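Local coordinates for 'Carboxyl esterase 2 (Tuber melanosporum Mel28, PDB 5MIF), which probably hydrolyses carboxylic esters, as an archaeal-like member of the alpha/beta hydrolase fold, at residues A[285-290]-A[315-320]. Sequence-based numbering, arbitrary orientation.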
ATOM      1  N   GLU A 285      -7.299   7.443   4.861  1.00 41.39           N
ATOM      2  CA  GLU A 285      -7.764   7.201   6.222  1.00 44.34           C
ATOM      3  C   GLU A 285      -8.799   8.232   6.665  1.00 45.72           C
ATOM      4  O   GLU A 285      -9.869   7.880   7.171  1.00 43.15           O
ATOM      5  CB  GLU A 285      -6.596   7.214   7.200  1.00 39.27           C
ATOM      6  CG  GLU A 285      -7.017   7.103   8.646  1.00 39.88           C
ATOM      7  CD  GLU A 285      -5.862   7.318   9.601  1.00 39.00           C
ATOM      8  OE1 GLU A 285      -4.920   8.057   9.233  1.00 43.20           O
ATOM      9  OE2 GLU A 285      -5.911   6.786  10.726  1.00 39.23           O
ATOM     10  N   VAL A 286      -8.479   9.503   6.465  1.00 46.27           N
ATOM     11  CA  VAL A 286      -9.337  10.590   6.930  1.00 49.78           C
ATOM     12  C   VAL A 286     -10.219  11.055   5.772  1.00 43.35           C
ATOM     13  O   VAL A 286      -9.850  11.923   4.984  1.00 45.82           O
ATOM     14  CB  VAL A 286      -8.486  11.735   7.513  1.00 48.18           C
ATOM     15  CG1 VAL A 286      -9.357  12.880   7.998  1.00 49.54           C
ATOM     16  CG2 VAL A 286      -7.622  11.196   8.655  1.00 45.78           C
ATOM     17  N   ASP A 287     -11.390  10.439   5.683  1.00 45.99           N
ATOM     18  CA  ASP A 287     -12.231  10.511   4.498  1.00 42.62           C
ATOM     19  C   ASP A 287     -13.610   9.951   4.808  1.00 45.58           C
ATOM     20  O   ASP A 287     -13.733   8.785   5.175  1.00 47.00           O
ATOM     21  CB  ASP A 287     -11.599   9.723   3.348  1.00 42.78           C
ATOM     22  CG  ASP A 287     -12.357   9.865   2.028  1.00 44.84           C
ATOM     23  OD1 ASP A 287     -13.503  10.354   2.011  1.00 50.21           O
ATOM     24  OD2 ASP A 287     -11.817   9.439   0.982  1.00 43.01           O
ATOM     25  N   PRO A 288     -14.656  10.779   4.640  1.00 50.01           N
ATOM     26  CA  PRO A 288     -16.035  10.322   4.827  1.00 50.51           C
ATOM     27  C   PRO A 288     -16.373   9.107   3.970  1.00 46.30           C
ATOM     28  O   PRO A 288     -17.165   8.265   4.385  1.00 48.70           O
ATOM     29  CB  PRO A 288     -16.878  11.516   4.359  1.00 48.98           C
ATOM     30  CG  PRO A 288     -15.983  12.642   4.285  1.00 50.38           C
ATOM     31  CD  PRO A 288     -14.591  12.162   4.142  1.00 45.45           C
ATOM     32  N   ILE A 289     -15.774   9.022   2.788  1.00 42.72           N
ATOM     33  CA  ILE A 289     -16.160   7.991   1.829  1.00 47.71           C
ATOM     34  C   ILE A 289     -15.309   6.710   2.008  1.00 46.20           C
ATOM     35  O   ILE A 289     -15.485   5.730   1.282  1.00 44.44           O
ATOM     36  CB  ILE A 289     -16.060   8.530   0.370  1.00 45.88           C
ATOM     37  CG1 ILE A 289     -17.135   7.922  -0.514  1.00 54.58           C
ATOM     38  CG2 ILE A 289     -14.696   8.320  -0.231  1.00 48.57           C
ATOM     39  CD1 ILE A 289     -18.499   8.444  -0.186  1.00 61.04           C
ATOM     40  N   ARG A 290     -14.405   6.718   2.987  1.00 44.71           N
ATOM     41  CA  ARG A 290     -13.497   5.585   3.208  1.00 43.05           C
ATOM     42  C   ARG A 290     -14.226   4.241   3.375  1.00 43.94           C
ATOM     43  O   ARG A 290     -13.819   3.240   2.790  1.00 45.35           O
ATOM     44  CB  ARG A 290     -12.612   5.842   4.434  1.00 43.94           C
ATOM     45  CG  ARG A 290     -11.554   4.767   4.679  1.00 42.16           C
ATOM     46  CD  ARG A 290     -10.892   4.959   6.034  1.00 41.69           C
ATOM     47  NE  ARG A 290     -11.740   4.419   7.095  1.00 40.83           N
ATOM     48  CZ  ARG A 290     -11.684   4.785   8.374  1.00 45.25           C
ATOM     49  NH1 ARG A 290     -10.813   5.702   8.770  1.00 47.24           N
ATOM     50  NH2 ARG A 290     -12.496   4.222   9.261  1.00 46.77           N
ATOM     51  N   THR A 315      -3.740  10.648   5.496  1.00 44.94           N
ATOM     52  CA  THR A 315      -4.057  11.416   4.298  1.00 43.61           C
ATOM     53  C   THR A 315      -5.560  11.477   4.083  1.00 42.19           C
ATOM     54  O   THR A 315      -6.326  10.854   4.818  1.00 44.81           O
ATOM     55  CB  THR A 315      -3.360  10.846   3.052  1.00 44.00           C
ATOM     56  OG1 THR A 315      -3.471  11.785   1.968  1.00 46.52           O
ATOM     57  CG2 THR A 315      -3.970   9.519   2.653  1.00 39.11           C
ATOM     58  N   ILE A 316      -5.971  12.247   3.076  1.00 47.83           N
ATOM     59  CA  ILE A 316      -7.371  12.604   2.868  1.00 44.13           C
ATOM     60  C   ILE A 316      -7.826  12.344   1.441  1.00 44.88           C
ATOM     61  O   ILE A 316      -7.011  12.053   0.564  1.00 44.12           O
ATOM     62  CB  ILE A 316      -7.610  14.098   3.182  1.00 46.18           C
ATOM     63  CG1 ILE A 316      -6.776  14.973   2.240  1.00 41.44           C
ATOM     64  CG2 ILE A 316      -7.319  14.393   4.657  1.00 45.85           C
ATOM     65  CD1 ILE A 316      -6.922  16.448   2.480  1.00 45.86           C
ATOM     66  N   HIS A 317      -9.130  12.474   1.216  1.00 42.44           N
ATOM     67  CA  HIS A 317      -9.722  12.313  -0.106  1.00 41.81           C
ATOM     68  C   HIS A 317      -9.011  13.195  -1.138  1.00 45.14           C
ATOM     69  O   HIS A 317      -8.684  14.353  -0.857  1.00 45.27           O
ATOM     70  CB  HIS A 317     -11.217  12.642  -0.058  1.00 40.25           C
ATOM     71  CG  HIS A 317     -11.998  12.088  -1.209  1.00 39.32           C
ATOM     72  ND1 HIS A 317     -12.545  10.822  -1.195  1.00 40.64           N
ATOM     73  CD2 HIS A 317     -12.311  12.619  -2.415  1.00 39.24           C
ATOM     74  CE1 HIS A 317     -13.174  10.604  -2.335  1.00 34.17           C
ATOM     75  NE2 HIS A 317     -13.053  11.681  -3.091  1.00 43.19           N
ATOM     76  N   GLY A 318      -8.737  12.639  -2.312  1.00 39.99           N
ATOM     77  CA  GLY A 318      -8.113  13.400  -3.375  1.00 41.51           C
ATOM     78  C   GLY A 318      -6.599  13.276  -3.463  1.00 43.11           C
ATOM     79  O   GLY A 318      -5.994  13.867  -4.361  1.00 42.00           O
ATOM     80  N   PHE A 319      -5.976  12.496  -2.578  1.00 42.60           N
ATOM     81  CA  PHE A 319      -4.508  12.509  -2.525  1.00 42.34           C
ATOM     82  C   PHE A 319      -3.846  12.054  -3.824  1.00 43.25           C
ATOM     83  O   PHE A 319      -2.705  12.415  -4.095  1.00 46.48           O
ATOM     84  CB  PHE A 319      -3.969  11.674  -1.342  1.00 41.73           C
ATOM     85  CG  PHE A 319      -4.169  10.171  -1.459  1.00 43.80           C
ATOM     86  CD1 PHE A 319      -3.396   9.399  -2.327  1.00 43.66           C
ATOM     87  CD2 PHE A 319      -5.056   9.520  -0.616  1.00 41.10           C
ATOM     88  CE1 PHE A 319      -3.567   8.027  -2.398  1.00 43.70           C
ATOM     89  CE2 PHE A 319      -5.227   8.141  -0.669  1.00 39.37           C
ATOM     90  CZ  PHE A 319      -4.486   7.391  -1.562  1.00 41.63           C
ATOM     91  N   ALA A 320      -4.560  11.288  -4.639  1.00 40.17           N
ATOM     92  CA  ALA A 320      -3.974  10.748  -5.857  1.00 40.20           C
ATOM     93  C   ALA A 320      -3.946  11.743  -7.023  1.00 44.42           C
ATOM     94  O   ALA A 320      -3.177  11.552  -7.961  1.00 42.68           O
ATOM     95  CB  ALA A 320      -4.714   9.475  -6.274  1.00 40.54           C
TER
HETATM   96  O   HOH W   1     -11.031  13.419   3.181  1.00 47.03           O
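Asp287 and His317 meet at the edge of the imidazole, where His317 ND1 donates to Asp287 OD2 over 2.7 Å. The acceptor lies in the ring plane, whereas ND1 meets OD2 on the syn side but 30° out of the carboxylate plane, carboxylate and ring standing almost perpendicular, 87° apart. Both side chains reach the bond extended, each CG anti to its backbone N (chi1 -174° for Asp287). Beside it, the CG2 methyl of Ile289 abuts the same ring edge, 3.4 Å from His317 ND1. Asp287 OD1 accepts from Ile289 N at 2.7 Å, a capping bond met from above the carboxylate plane, at the turn leading into helix 290-302; with both oxygens engaged, rotation of the carboxylate is probably restrained. Further back, Val286 N bonds to Thr315 O at 3.0 Å, while a water accepts from His317 N and donates to Val286 O, tying the two segments together. An alanine in place of Asp287 would probably leave ND1 without its acceptor and the imidazole freer to turn. On its far side His317 NE2 is hydrogen-bonded to Ser190 OG, on what looks like a GxSxG nucleophile elbow; the whole is consistent with the Ser-His-Asp charge relay of alpha/beta hydrolases, the carboxylate orienting the histidine toward the serine.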